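PDB 5L91: cytochrome P450 from Bacillus megaterium, which probably works as a heme-dependent monooxygenase and binds heme b and corticosterone. Local coordinates for residues A[44-49]-A[312-317]. Residues are numbered along the deposited sequence; the frame is centred on the assembly and turned at random.
With C0R (corticosterone), chain F.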
loop_
_atom_site.group_PDB
_atom_site.type_symbol
_atom_site.label_atom_id
_atom_site.label_comp_id
_atom_site.label_asym_id
_atom_site.label_seq_id
_atom_site.Cartn_x
_atom_site.Cartn_y
_atom_site.Cartn_z
ATOM N N ARG A 44 24.144 4.778 -0.708
ATOM C CA ARG A 44 22.898 4.483 -1.398
ATOM C C ARG A 44 22.756 5.247 -2.696
ATOM O O ARG A 44 21.853 4.953 -3.484
ATOM C CB ARG A 44 21.756 4.800 -0.436
ATOM C CG ARG A 44 21.626 3.725 0.624
ATOM C CD ARG A 44 20.493 4.042 1.616
ATOM N NE ARG A 44 19.305 4.635 1.004
ATOM C CZ ARG A 44 18.827 5.844 1.311
ATOM N NH1 ARG A 44 19.440 6.591 2.214
ATOM N NH2 ARG A 44 17.746 6.296 0.715
ATOM N N GLN A 45 23.606 6.242 -2.923
ATOM C CA GLN A 45 23.567 7.005 -4.161
ATOM C C GLN A 45 22.200 7.648 -4.382
ATOM O O GLN A 45 21.633 7.597 -5.471
ATOM C CB GLN A 45 23.961 6.125 -5.345
ATOM C CG GLN A 45 25.461 5.800 -5.401
ATOM C CD GLN A 45 26.254 6.919 -6.040
ATOM O OE1 GLN A 45 26.055 7.247 -7.212
ATOM N NE2 GLN A 45 27.162 7.502 -5.280
ATOM N N VAL A 46 21.678 8.305 -3.343
ATOM C CA VAL A 46 20.388 8.977 -3.469
ATOM C C VAL A 46 20.372 10.246 -2.647
ATOM O O VAL A 46 21.093 10.388 -1.650
ATOM C CB VAL A 46 19.199 8.087 -3.025
ATOM C CG1 VAL A 46 19.084 6.810 -3.886
ATOM C CG2 VAL A 46 19.330 7.769 -1.523
ATOM N N TRP A 47 19.504 11.150 -3.066
ATOM C CA TRP A 47 19.114 12.289 -2.252
ATOM C C TRP A 47 17.902 11.889 -1.436
ATOM O O TRP A 47 16.855 11.567 -2.000
ATOM C CB TRP A 47 18.748 13.507 -3.090
ATOM C CG TRP A 47 19.851 14.169 -3.778
ATOM C CD1 TRP A 47 20.184 14.030 -5.085
ATOM C CD2 TRP A 47 20.764 15.118 -3.225
ATOM N NE1 TRP A 47 21.246 14.834 -5.392
ATOM C CE2 TRP A 47 21.638 15.503 -4.266
ATOM C CE3 TRP A 47 20.931 15.679 -1.958
ATOM C CZ2 TRP A 47 22.666 16.422 -4.081
ATOM C CZ3 TRP A 47 21.956 16.588 -1.769
ATOM C CH2 TRP A 47 22.818 16.952 -2.832
ATOM N N ASP A 48 18.061 11.871 -0.128
ATOM C CA ASP A 48 16.939 11.783 0.781
ATOM C C ASP A 48 16.320 13.166 0.990
ATOM O O ASP A 48 17.026 14.160 1.206
ATOM C CB ASP A 48 17.403 11.183 2.096
ATOM C CG ASP A 48 17.817 9.696 1.952
ATOM O OD1 ASP A 48 17.063 8.930 1.331
ATOM O OD2 ASP A 48 18.871 9.298 2.472
ATOM N N VAL A 49 14.985 13.214 0.943
ATOM C CA VAL A 49 14.209 14.425 1.193
ATOM C C VAL A 49 13.254 14.140 2.348
ATOM O O VAL A 49 12.343 13.320 2.204
ATOM C CB VAL A 49 13.416 14.837 -0.042
ATOM C CG1 VAL A 49 12.608 16.086 0.232
ATOM C CG2 VAL A 49 14.342 15.024 -1.241
ATOM N N HIS A 312 19.146 10.090 -8.348
ATOM C CA HIS A 312 17.987 9.456 -7.740
ATOM C C HIS A 312 17.545 10.198 -6.476
ATOM O O HIS A 312 18.381 10.647 -5.685
ATOM C CB HIS A 312 18.353 8.017 -7.403
ATOM C CG HIS A 312 18.384 7.124 -8.591
ATOM N ND1 HIS A 312 18.149 5.772 -8.508
ATOM C CD2 HIS A 312 18.561 7.399 -9.903
ATOM C CE1 HIS A 312 18.219 5.246 -9.715
ATOM N NE2 HIS A 312 18.457 6.214 -10.577
ATOM N N VAL A 313 16.219 10.309 -6.293
ATOM C CA VAL A 313 15.606 11.004 -5.157
ATOM C C VAL A 313 14.669 10.064 -4.402
ATOM O O VAL A 313 13.802 9.443 -5.004
ATOM C CB VAL A 313 14.812 12.242 -5.608
ATOM C CG1 VAL A 313 14.285 13.019 -4.376
ATOM C CG2 VAL A 313 15.639 13.111 -6.457
ATOM N N VAL A 314 14.778 10.055 -3.084
ATOM C CA VAL A 314 13.899 9.307 -2.204
ATOM C C VAL A 314 13.196 10.292 -1.263
ATOM O O VAL A 314 13.729 10.661 -0.210
ATOM C CB VAL A 314 14.672 8.251 -1.409
ATOM C CG1 VAL A 314 13.758 7.604 -0.413
ATOM C CG2 VAL A 314 15.293 7.203 -2.368
ATOM N N PRO A 315 11.971 10.703 -1.592
ATOM C CA PRO A 315 11.144 11.495 -0.655
ATOM C C PRO A 315 10.491 10.618 0.411
ATOM O O PRO A 315 9.898 9.575 0.101
ATOM C CB PRO A 315 10.087 12.118 -1.567
ATOM C CG PRO A 315 9.911 11.139 -2.643
ATOM C CD PRO A 315 11.250 10.413 -2.840
ATOM N N TRP A 316 10.613 11.045 1.673
ATOM C CA TRP A 316 10.152 10.286 2.847
ATOM C C TRP A 316 8.849 10.879 3.365
ATOM O O TRP A 316 8.824 11.717 4.282
ATOM C CB TRP A 316 11.209 10.282 3.948
ATOM C CG TRP A 316 12.435 9.562 3.564
ATOM C CD1 TRP A 316 13.454 10.053 2.823
ATOM C CD2 TRP A 316 12.781 8.213 3.882
ATOM N NE1 TRP A 316 14.422 9.114 2.671
ATOM C CE2 TRP A 316 14.033 7.967 3.304
ATOM C CE3 TRP A 316 12.153 7.192 4.591
ATOM C CZ2 TRP A 316 14.668 6.740 3.401
ATOM C CZ3 TRP A 316 12.779 5.984 4.691
ATOM C CH2 TRP A 316 14.038 5.770 4.114
ATOM N N MET A 317 7.745 10.432 2.780
ATOM C CA MET A 317 6.449 10.838 3.307
ATOM C C MET A 317 6.347 10.530 4.788
ATOM O O MET A 317 5.800 11.326 5.558
ATOM C CB MET A 317 5.315 10.149 2.564
ATOM C CG MET A 317 5.263 10.419 1.123
ATOM S SD MET A 317 6.031 9.121 0.138
ATOM C CE MET A 317 4.894 7.764 0.367
HETATM C C1 C0R F . 11.200 2.060 -3.807
HETATM C C2 C0R F . 9.804 2.658 -3.878
HETATM C C3 C0R F . 9.378 3.322 -5.273
HETATM C C4 C0R F . 9.975 2.588 -6.606
HETATM C C5 C0R F . 11.203 1.662 -6.371
HETATM C C6 C0R F . 11.942 0.909 -7.558
HETATM C C7 C0R F . 13.411 1.542 -7.715
HETATM C C8 C0R F . 14.149 1.443 -6.402
HETATM C C9 C0R F . 13.339 1.913 -5.110
HETATM C C10 C0R F . 11.855 1.430 -4.988
HETATM C C11 C0R F . 14.245 1.619 -3.828
HETATM C C12 C0R F . 15.768 2.223 -3.993
HETATM C C13 C0R F . 16.463 1.983 -5.340
HETATM C C14 C0R F . 15.441 2.245 -6.591
HETATM C C15 C0R F . 16.143 1.962 -7.677
HETATM C C16 C0R F . 17.573 2.621 -7.342
HETATM C C17 C0R F . 17.444 2.864 -5.663
HETATM C C18 C0R F . 16.941 0.495 -5.369
HETATM C C19 C0R F . 11.813 -0.116 -4.833
HETATM C C20 C0R F . 18.789 2.692 -4.926
HETATM C C21 C0R F . 18.906 3.247 -3.493
HETATM O O1 C0R F . 8.650 4.308 -5.390
HETATM O O2 C0R F . 14.271 0.317 -3.623
HETATM O O3 C0R F . 19.720 2.124 -5.484
HETATM O O4 C0R F . 19.886 2.532 -2.770
HETATM O O HOH W 1 21.756 8.821 -7.602
#
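D48 reaches across to W316. Its CB lies 3.7 Å from NE1 of the indole, and CG comes a little nearer to the same nitrogen. D48 and V314 are paired and project from the same face of the sheet; with CG anti to the carbonyl carbon (chi1 -68°) the carboxylate comes within reach of the indole N-H, and OD1 passes beside CB of V314. The N-H of W316 then lands on OD1, NE1 to OD1 3.0 Å; the bond lies in the indole plane but meets the carboxylate from above, 54° out of its plane. That same OD1 uses its syn lone pair for NH2 of R44 at 2.8 Å, while NH1 of R44 takes OD2, also at 2.8 Å, so the guanidinium grips the acid end-on. D41 is a second carboxylate partner of NH1. Cutting the D48 side chain back to an alanine is likely to leave the indole N-H without its acceptor and the guanidinium freer to turn.

Beneath this cluster runs the backbone pairing: strands 46-49 and 312-315 are parallel neighbours in the mixed sheet of the cytochrome P450 fold, joined by a run of backbone hydrogen bonds that opens with W47 N to H312 O (2.9 Å) and ends with W316 N on V49 O, just before helix 317-320. On the other side of the sheet CG2 of V49 touches CG1 of V313 at 3.7 Å, both valines packing on helix 52-60. V313 also lies beside R294, a heme-binding residue.

A corticosterone sits against the start of the pair. Its C21 rests on CG1 of V46 at 3.6 Å, its C16 meets the edge of the H312 ring, 3.4 Å from ND1, and its O4 gives a weak hydrogen bond to the carbonyl O of R44.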